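ORF10 (Moritella marina, PDB 6RIW) probably catalyses chain-extending condensation of acyl-carrier-protein-bound substrates, this chain being the ketosynthase-chain length factor didomain of a longer polyunsaturated fatty acid synthase protein. Local coordinates at residues Q139-D142 / N143-A147; A934-G938 / K939-K943; A790-A794 / A795-S799; T816-P819 / T820-P823; L192-A195 / C196-S199. One frame throughout, in Å; residues are numbered along the deposited sequence.

All five contacts are local, between residues a few positions apart, and they fall into three regions of the didomain. Contacts 3 and 4 belong together: their centres are about 12 Å apart and they touch, Ala794 CB lying 3.4 Å from Leu821 O and Val797 CG2 3.5 Å from Tyr822 CE1. Contacts 1 and 2 form a second region, with centres about 15 Å apart and nearest atoms about 7 Å apart. Contact 5, whose centre is about 8 Å from that of the chain, holds the probable ketosynthase cysteine. The centres of contacts 1 and 3 lie about 40 Å and 38 Å from the centre of contact 5, far from that turn. All five lie away from the bound magnesium.

Contact 1 (Q139-D142 / N143-A147); sequences QVVD and NALKA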
# COMPACT_ATOMS: atom_id res chain seq x y z
N GLN A 139 -4.80 10.90 -25.20
CA GLN A 139 -4.45 10.91 -26.62
C GLN A 139 -5.42 10.06 -27.42
O GLN A 139 -5.83 10.43 -28.52
CB GLN A 139 -3.01 10.42 -26.84
CG GLN A 139 -2.56 10.50 -28.34
CD GLN A 139 -2.36 11.94 -28.81
OE1 GLN A 139 -2.63 12.28 -29.98
NE2 GLN A 139 -1.89 12.79 -27.91
N VAL A 140 -5.78 8.89 -26.88
CA VAL A 140 -6.70 8.02 -27.60
C VAL A 140 -8.08 8.67 -27.69
O VAL A 140 -8.70 8.67 -28.75
CB VAL A 140 -6.78 6.62 -26.94
CG1 VAL A 140 -7.77 5.73 -27.70
CG2 VAL A 140 -5.40 5.98 -26.92
N VAL A 141 -8.56 9.28 -26.59
CA VAL A 141 -9.83 10.01 -26.64
C VAL A 141 -9.76 11.14 -27.66
O VAL A 141 -10.66 11.31 -28.49
CB VAL A 141 -10.22 10.55 -25.25
CG1 VAL A 141 -11.44 11.52 -25.37
CG2 VAL A 141 -10.55 9.42 -24.28
N ASP A 142 -8.67 11.92 -27.62
CA ASP A 142 -8.49 13.00 -28.58
C ASP A 142 -8.61 12.51 -30.01
O ASP A 142 -9.33 13.09 -30.83
CB ASP A 142 -7.12 13.67 -28.38
CG ASP A 142 -6.78 14.66 -29.49
OD1 ASP A 142 -6.31 14.23 -30.58
OD2 ASP A 142 -6.98 15.89 -29.28
N ASN A 143 -7.87 11.44 -30.35
CA ASN A 143 -7.86 10.99 -31.74
C ASN A 143 -9.20 10.42 -32.16
O ASN A 143 -9.60 10.57 -33.32
CB ASN A 143 -6.77 9.95 -31.95
CG ASN A 143 -5.37 10.49 -31.71
OD1 ASN A 143 -4.40 9.73 -31.77
ND2 ASN A 143 -5.26 11.79 -31.40
N ALA A 144 -9.91 9.75 -31.25
CA ALA A 144 -11.25 9.26 -31.57
C ALA A 144 -12.20 10.42 -31.87
O ALA A 144 -13.00 10.35 -32.81
CB ALA A 144 -11.81 8.42 -30.42
N LEU A 145 -12.14 11.48 -31.06
CA LEU A 145 -13.00 12.64 -31.29
C LEU A 145 -12.65 13.39 -32.57
O LEU A 145 -13.54 13.95 -33.22
CB LEU A 145 -12.96 13.57 -30.07
CG LEU A 145 -13.70 13.01 -28.84
CD1 LEU A 145 -13.53 13.86 -27.58
CD2 LEU A 145 -15.18 12.77 -29.12
N LYS A 146 -11.36 13.43 -32.95
CA LYS A 146 -11.01 13.94 -34.28
C LYS A 146 -11.73 13.14 -35.37
O LYS A 146 -12.26 13.72 -36.34
CB LYS A 146 -9.50 13.86 -34.51
CG LYS A 146 -8.65 14.86 -33.73
CD LYS A 146 -7.19 14.68 -34.14
CE LYS A 146 -6.36 15.94 -33.90
NZ LYS A 146 -6.24 16.27 -32.44
N ALA A 147 -11.76 11.81 -35.24
CA ALA A 147 -12.40 10.98 -36.26
C ALA A 147 -13.91 11.20 -36.30
O ALA A 147 -14.52 11.09 -37.36
CB ALA A 147 -12.08 9.50 -36.02
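Lys146 reaches back one turn of helix 129-148 to Asp142, forming an i to i+4 salt bridge. Its NZ lies 2.8 Å from Asp142 OD1, on the syn lone pair of that oxygen, and makes a weak second bond to Asp142 OD2. A bend at the end of the lysine chain, chi4 65°, turns NZ in to the carboxylate after CD and CE have passed OD1. Asp142 OD1 also receives a weak, bent bond from the neighbouring Asn143 ND2. That amide nitrogen bridges to a second acceptor, Gln139 OE1, at 3.0 Å, the donor standing above the carbonyl plane of Gln139, with the two amide planes 72° apart.

Partners beyond the two segments share these groups. Phe153 O is the strongest polar partner of Lys146 NZ, and Asp142 OD2 takes the N-H of Leu155. Asn143 OD1 accepts from Asn512 ND2 and Asn514 ND2, which ties this helix of the first ketosynthase region to the second. Successive i to i+4 backbone bonds, such as Leu145 N to Val141 O at 3.0 Å, continue through the segment. On the apolar flank, facing helix 614-628, Val141 and Leu145 lie side by side, with CG1 of the valine 3.8 Å from CD1 of the leucine.

Contact 2 (A934-G938 / K939-K943); sequences AQFAG and KHLNK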
# COMPACT_ATOMS: atom_id res chain seq x y z
N ALA A 934 -22.89 17.90 -37.12
CA ALA A 934 -23.29 18.97 -38.04
C ALA A 934 -22.95 20.35 -37.50
O ALA A 934 -22.76 21.29 -38.27
CB ALA A 934 -24.79 18.88 -38.32
N GLN A 935 -22.90 20.49 -36.18
CA GLN A 935 -22.41 21.72 -35.56
C GLN A 935 -20.91 21.92 -35.75
O GLN A 935 -20.40 23.00 -35.43
CB GLN A 935 -22.74 21.69 -34.08
CG GLN A 935 -24.19 21.91 -33.78
CD GLN A 935 -24.52 23.38 -33.73
OE1 GLN A 935 -24.92 23.96 -34.73
NE2 GLN A 935 -24.32 23.99 -32.57
N PHE A 936 -20.20 20.91 -36.24
CA PHE A 936 -18.77 21.00 -36.50
C PHE A 936 -18.46 21.11 -37.99
O PHE A 936 -17.39 21.60 -38.34
CB PHE A 936 -18.05 19.75 -35.94
CG PHE A 936 -17.62 19.87 -34.49
CD1 PHE A 936 -18.46 19.46 -33.47
CD2 PHE A 936 -16.35 20.34 -34.16
CE1 PHE A 936 -18.07 19.56 -32.14
CE2 PHE A 936 -15.94 20.42 -32.83
CZ PHE A 936 -16.80 20.03 -31.82
N ALA A 937 -19.38 20.67 -38.85
CA ALA A 937 -19.09 20.51 -40.27
C ALA A 937 -18.63 21.82 -40.91
O ALA A 937 -19.28 22.86 -40.75
CB ALA A 937 -20.33 19.98 -40.99
N GLY A 938 -17.51 21.76 -41.62
CA GLY A 938 -16.98 22.88 -42.38
C GLY A 938 -16.50 24.07 -41.57
O GLY A 938 -16.13 25.08 -42.17
N LYS A 939 -16.47 23.99 -40.24
CA LYS A 939 -16.09 25.13 -39.42
C LYS A 939 -14.57 25.25 -39.29
O LYS A 939 -13.83 24.27 -39.41
CB LYS A 939 -16.72 25.03 -38.03
CG LYS A 939 -18.22 24.86 -38.05
CD LYS A 939 -18.94 26.20 -38.16
CE LYS A 939 -20.36 26.12 -37.60
NZ LYS A 939 -20.39 26.19 -36.11
N HIS A 940 -14.10 26.48 -39.05
CA HIS A 940 -12.73 26.71 -38.62
C HIS A 940 -12.70 26.65 -37.10
O HIS A 940 -13.43 27.40 -36.44
CB HIS A 940 -12.23 28.07 -39.11
CG HIS A 940 -12.12 28.16 -40.60
ND1 HIS A 940 -13.20 28.46 -41.41
CD2 HIS A 940 -11.06 27.99 -41.43
CE1 HIS A 940 -12.82 28.48 -42.67
NE2 HIS A 940 -11.52 28.19 -42.72
N LEU A 941 -11.88 25.75 -36.54
CA LEU A 941 -11.71 25.66 -35.09
C LEU A 941 -10.49 26.47 -34.66
O LEU A 941 -9.47 26.47 -35.35
CB LEU A 941 -11.53 24.21 -34.63
CG LEU A 941 -12.57 23.19 -35.10
CD1 LEU A 941 -12.41 21.82 -34.42
CD2 LEU A 941 -13.98 23.75 -34.86
N ASN A 942 -10.59 27.12 -33.50
CA ASN A 942 -9.39 27.67 -32.87
C ASN A 942 -8.56 26.54 -32.26
O ASN A 942 -9.09 25.53 -31.82
CB ASN A 942 -9.73 28.65 -31.74
CG ASN A 942 -10.85 29.59 -32.08
OD1 ASN A 942 -10.85 30.21 -33.14
ND2 ASN A 942 -11.81 29.71 -31.17
N LYS A 943 -7.24 26.74 -32.23
CA LYS A 943 -6.40 25.83 -31.46
C LYS A 943 -6.66 26.02 -29.97
O LYS A 943 -6.89 27.14 -29.50
CB LYS A 943 -4.93 26.05 -31.79
CG LYS A 943 -4.56 25.69 -33.23
CD LYS A 943 -3.19 25.04 -33.30
CE LYS A 943 -2.26 25.80 -34.24
NZ LYS A 943 -2.92 26.01 -35.57
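Lys939 is bonded twice to the backbone that precedes it, once through its main chain and once through its side chain. The backbone bond, from Lys939 N to Phe936 O, is long at 3.2 Å but fairly straight, with an N-H...O angle of 164°. The side-chain bond runs from Lys939 NZ to Gln935 O at 3.3 Å, with the donor tilted out of the carbonyl plane. The first torsion of the lysine (chi1 -54°) sets CG beside its own N and 3.4 Å from Phe936 O; bends at chi2 and chi4 then return CE and NZ to the carbonyl one residue earlier. Gly938, with phi 67°, occupies the corner, a backbone shape that favours glycine.

Beyond the polar turn, Phe936 and Leu941 make the apolar contact. Leu941 CD1 comes up at the edge of the phenylalanine ring, near its plane, 4.1 Å from CE2, and the two side chains cross at about a right angle. His150 and Ile610 touch both residues, while Leu605 of helix 597-608 packs on the phenylalanine. His150 also bonds Lys939 O through NE2, and Asn942 is held farther along by Gln607 and Gln608. The Phe936 to Lys939 segment is a type II beta turn, which here reverses the chain after helix 929-934 and leads it into an extended segment running past helix 597-608.

Contact 3 (A790-A794 / A795-S799); sequences AGISA and ADVAS
Asp796 and Ser793 are brought together by two first torsions. In the aspartate, CG stands anti to its own carbonyl carbon (chi1 -70°), which directs the carboxylate back over the turn. The serine OG sits between its backbone N and carbonyl carbon (chi1 71°), so hydroxyl and N-H face the same acceptor. Asp796 OD2 thus takes Ser793 N at 2.8 Å, in a nearly straight bond on the anti side of the carboxylate, and Ser793 OG at 2.9 Å in a weak one. In return, Asp796 N bonds Ser793 O at 2.9 Å, from above the carbonyl plane, so the two residues are joined reciprocally.

The chain here leaves helix 776-790 through a Schellman motif, with Gly791 as the C-prime residue, and makes a short 3-10 turn before strand 797-801. Exchanging Asp796 for an alanine would probably leave the Ser793 N-H without its acceptor and the serine hydroxyl able to turn.

Ile792 and Val797 flank the turn on its apolar side and cross at about a right angle, CD1 of the isoleucine 4.0 Å from CG2 of the valine; Leu787 touches both. Val797 N closes the turn on Ala794 O at 3.2 Å. A water donates to that same oxygen at 2.7 Å and to Val797 O at 2.9 Å.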
# COMPACT_ATOMS: atom_id res chain seq x y z
N ALA A 790 21.36 -19.70 7.53
CA ALA A 790 20.95 -21.05 7.16
C ALA A 790 21.86 -22.12 7.74
O ALA A 790 21.46 -23.29 7.77
CB ALA A 790 20.90 -21.19 5.63
N GLY A 791 23.06 -21.75 8.18
CA GLY A 791 23.99 -22.73 8.71
C GLY A 791 24.68 -23.58 7.67
O GLY A 791 25.00 -24.73 7.95
N ILE A 792 24.92 -23.04 6.47
CA ILE A 792 25.57 -23.78 5.39
C ILE A 792 26.69 -22.93 4.82
O ILE A 792 26.85 -21.76 5.16
CB ILE A 792 24.59 -24.21 4.27
CG1 ILE A 792 24.04 -22.99 3.51
CG2 ILE A 792 23.47 -25.09 4.81
CD1 ILE A 792 23.29 -23.37 2.22
N SER A 793 27.47 -23.54 3.96
CA SER A 793 28.53 -22.84 3.24
C SER A 793 28.10 -22.65 1.79
O SER A 793 27.21 -23.34 1.29
CB SER A 793 29.83 -23.64 3.31
OG SER A 793 29.71 -24.80 2.49
N ALA A 794 28.76 -21.70 1.12
CA ALA A 794 28.42 -21.44 -0.27
C ALA A 794 28.55 -22.69 -1.13
O ALA A 794 27.77 -22.87 -2.07
CB ALA A 794 29.31 -20.32 -0.82
N ALA A 795 29.51 -23.58 -0.82
CA ALA A 795 29.67 -24.79 -1.62
C ALA A 795 28.49 -25.75 -1.47
O ALA A 795 28.34 -26.67 -2.29
CB ALA A 795 30.98 -25.49 -1.24
N ASP A 796 27.66 -25.57 -0.44
CA ASP A 796 26.49 -26.39 -0.22
C ASP A 796 25.32 -26.05 -1.15
O ASP A 796 24.32 -26.78 -1.15
CB ASP A 796 26.03 -26.24 1.24
CG ASP A 796 26.99 -26.88 2.22
OD1 ASP A 796 27.44 -28.00 1.91
OD2 ASP A 796 27.27 -26.26 3.27
N VAL A 797 25.42 -24.98 -1.92
CA VAL A 797 24.32 -24.54 -2.77
C VAL A 797 24.39 -25.24 -4.12
O VAL A 797 25.41 -25.17 -4.83
CB VAL A 797 24.34 -23.01 -2.94
CG1 VAL A 797 23.32 -22.58 -3.99
CG2 VAL A 797 24.05 -22.32 -1.59
N ALA A 798 23.29 -25.90 -4.50
CA ALA A 798 23.23 -26.70 -5.72
C ALA A 798 22.99 -25.84 -6.95
O ALA A 798 23.51 -26.14 -8.03
CB ALA A 798 22.11 -27.73 -5.60
N SER A 799 22.18 -24.80 -6.82
CA SER A 799 21.84 -23.95 -7.95
C SER A 799 21.37 -22.62 -7.41
O SER A 799 21.12 -22.47 -6.21
CB SER A 799 20.79 -24.61 -8.84
OG SER A 799 19.57 -24.82 -8.14
O HOH W 1 27.76 -23.47 -4.73

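Contact 4 (T816-P819 / T820-P823); sequences TALP and TLYP
Thr820 turns its hydroxyl back along the helix to Thr816, and OG1 meets the carbonyl oxygen of Thr816 at 2.8 Å, approaching almost in line with the C=O bond. With chi1 -59°, OG1 is anti to its own carbonyl carbon and beside its own N, which aims it at the preceding turn. The backbone N of Thr820 is 3.8 Å from Thr816 O, and the helix is kinked at Pro819, whose nitrogen has no hydrogen to give; here it is the hydroxyl that meets the carbonyl. Regular bonding resumes at once, with Leu821 N on Ala817 O at 2.9 Å.

Leu821 lays its branch against that same carbonyl, CG lying 3.4 Å from Ala817 O. Its CD1 meets CD2 of Leu818 more loosely, at 4.4 Å. These residues form the last turn of helix 808-821, the helix of a beta-alpha-beta unit between the parallel strands 797-801 and 826-828. Leu818 packs on Val800 and Ile827 of the two strands, whereas Ala817 and Leu821 face helix 776-790.

Tyr822, the first residue to leave helical geometry, still gives its N-H to Leu818 O at 2.9 Å in a somewhat bent bond. Its ring rises beside Leu821, whose CB lies 3.6 Å above one face, offset toward the rim. The tyrosine side chain also packs against Leu787 and against Val797 and Val800 of strand 797-801, and its OH is hydrogen-bonded with His879 NE2. Pro823, again without an N-H, meets the helix through carbon instead, with CA 3.1 Å from Pro819 O.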
# COMPACT_ATOMS: atom_id res chain seq x y z
N THR A 816 28.66 -10.43 -11.73
CA THR A 816 29.89 -10.33 -10.95
C THR A 816 29.79 -11.18 -9.68
O THR A 816 30.64 -12.03 -9.42
CB THR A 816 30.15 -8.84 -10.64
OG1 THR A 816 30.39 -8.13 -11.87
CG2 THR A 816 31.35 -8.64 -9.71
N ALA A 817 28.71 -11.00 -8.91
CA ALA A 817 28.65 -11.57 -7.56
C ALA A 817 28.32 -13.06 -7.53
O ALA A 817 28.91 -13.81 -6.74
CB ALA A 817 27.63 -10.78 -6.73
N LEU A 818 27.34 -13.51 -8.33
CA LEU A 818 26.82 -14.87 -8.14
C LEU A 818 27.83 -15.94 -8.55
O LEU A 818 27.98 -16.92 -7.80
CB LEU A 818 25.49 -15.04 -8.88
CG LEU A 818 24.37 -14.13 -8.36
CD1 LEU A 818 23.08 -14.44 -9.11
CD2 LEU A 818 24.17 -14.29 -6.86
N PRO A 819 28.51 -15.86 -9.69
CA PRO A 819 29.52 -16.89 -10.00
C PRO A 819 30.69 -16.86 -9.05
O PRO A 819 31.31 -17.91 -8.81
CB PRO A 819 29.95 -16.56 -11.45
CG PRO A 819 28.82 -15.70 -12.01
CD PRO A 819 28.31 -14.92 -10.82
N THR A 820 30.99 -15.70 -8.46
CA THR A 820 32.03 -15.63 -7.44
C THR A 820 31.60 -16.35 -6.16
O THR A 820 32.38 -17.10 -5.56
CB THR A 820 32.36 -14.17 -7.14
OG1 THR A 820 32.80 -13.55 -8.35
CG2 THR A 820 33.43 -14.06 -6.08
N LEU A 821 30.36 -16.10 -5.72
CA LEU A 821 29.84 -16.76 -4.52
C LEU A 821 29.72 -18.26 -4.72
O LEU A 821 30.06 -19.04 -3.82
CB LEU A 821 28.47 -16.18 -4.16
CG LEU A 821 28.49 -14.81 -3.48
CD1 LEU A 821 27.13 -14.10 -3.61
CD2 LEU A 821 28.89 -14.96 -2.02
N TYR A 822 29.22 -18.66 -5.87
CA TYR A 822 28.74 -20.02 -6.11
C TYR A 822 29.33 -20.54 -7.42
O TYR A 822 28.59 -20.78 -8.39
CB TYR A 822 27.21 -20.04 -6.18
CG TYR A 822 26.48 -19.43 -5.00
CD1 TYR A 822 26.54 -20.03 -3.75
CD2 TYR A 822 25.67 -18.29 -5.16
CE1 TYR A 822 25.84 -19.50 -2.66
CE2 TYR A 822 24.98 -17.74 -4.08
CZ TYR A 822 25.05 -18.37 -2.83
OH TYR A 822 24.37 -17.86 -1.74
N PRO A 823 30.65 -20.73 -7.48
CA PRO A 823 31.29 -21.03 -8.78
C PRO A 823 30.86 -22.33 -9.41
O PRO A 823 30.91 -22.46 -10.64
CB PRO A 823 32.79 -21.04 -8.44
CG PRO A 823 32.85 -21.33 -6.99
CD PRO A 823 31.63 -20.66 -6.39

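Contact 5 (L192-A195 / C196-S199); sequences LDAA and CASS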
# COMPACT_ATOMS: atom_id res chain seq x y z
N LEU A 192 3.34 -0.45 4.41
CA LEU A 192 2.19 -1.33 4.59
C LEU A 192 0.91 -0.53 4.46
O LEU A 192 0.91 0.70 4.56
CB LEU A 192 2.23 -2.05 5.96
CG LEU A 192 2.12 -1.21 7.24
CD1 LEU A 192 0.67 -0.85 7.61
CD2 LEU A 192 2.74 -1.97 8.41
N ASP A 193 -0.20 -1.24 4.26
CA ASP A 193 -1.53 -0.64 4.18
C ASP A 193 -2.46 -1.50 5.04
O ASP A 193 -2.63 -2.69 4.77
CB ASP A 193 -2.02 -0.56 2.73
CG ASP A 193 -3.41 0.10 2.54
OD1 ASP A 193 -3.96 0.73 3.48
OD2 ASP A 193 -3.94 -0.00 1.39
N ALA A 194 -3.01 -0.90 6.08
CA ALA A 194 -4.10 -1.45 6.87
C ALA A 194 -5.23 -0.42 6.96
O ALA A 194 -5.90 -0.32 7.99
CB ALA A 194 -3.63 -1.84 8.27
N ALA A 195 -5.42 0.36 5.90
CA ALA A 195 -6.42 1.45 5.80
C ALA A 195 -6.25 2.35 7.02
O ALA A 195 -5.10 2.71 7.35
CB ALA A 195 -7.82 0.87 5.61
N CYS A 196 -7.33 2.71 7.73
CA CYS A 196 -7.30 3.69 8.82
C CYS A 196 -6.42 3.26 9.98
O CYS A 196 -6.09 4.09 10.85
CB CYS A 196 -8.75 3.94 9.31
SG CYS A 196 -10.06 3.70 8.02
N ALA A 197 -6.02 1.99 10.04
CA ALA A 197 -5.22 1.51 11.15
C ALA A 197 -3.73 1.45 10.83
O ALA A 197 -2.94 1.00 11.68
CB ALA A 197 -5.70 0.11 11.58
N SER A 198 -3.31 1.89 9.63
CA SER A 198 -1.94 1.68 9.19
C SER A 198 -0.91 2.31 10.13
O SER A 198 0.19 1.76 10.27
CB SER A 198 -1.72 2.22 7.78
OG SER A 198 -2.67 1.69 6.88
N SER A 199 -1.21 3.47 10.73
CA SER A 199 -0.23 4.11 11.62
C SER A 199 0.09 3.23 12.83
O SER A 199 1.25 3.11 13.23
CB SER A 199 -0.73 5.48 12.08
OG SER A 199 -0.88 6.39 11.00
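Ala194 and Ala197 close a tight turn, Ala197 N to Ala194 O being 3.1 Å, round an Ala195 with positive phi (51°) and psi -132°. Lying between strand 189-193 and helix 198-211, this is the strand-to-helix turn that in thiolase-fold ketosynthases carries the active-site cysteine. Cys196 probably serves as the nucleophile, consistent with His331, His368 and Phe440 touching its side chain.

Ser198 bonds to both sides of the bend through one hydroxyl. With OG anti to its own carbonyl carbon and beside its own N (chi1 -54°), the hydroxyl points back at the strand end. There it accepts the N-H of Ala194 at 2.7 Å and donates to Ala195 O, also at 2.7 Å. Ala195 O is gripped a second time by Ser198 N at 3.0 Å, the amide coming from above the carbonyl plane and the hydroxyl from only slightly outside it. Replacement of Ser198 by an alanine is likely to leave the buried Ala194 N-H without its acceptor and Ala195 O with one bond fewer.

Asp193 fixes the entry to the bend. Its OD1 takes Ala195 N at 2.9 Å from above the carboxylate plane, forming an Asx turn, while OD2 has a weak bond to Asn643 N. Apolar packing completes the turn, with Tyr201 touching both Leu192 and Ala194. Across the bend, Leu192 CD1 rests 3.9 Å from Ser198 CB.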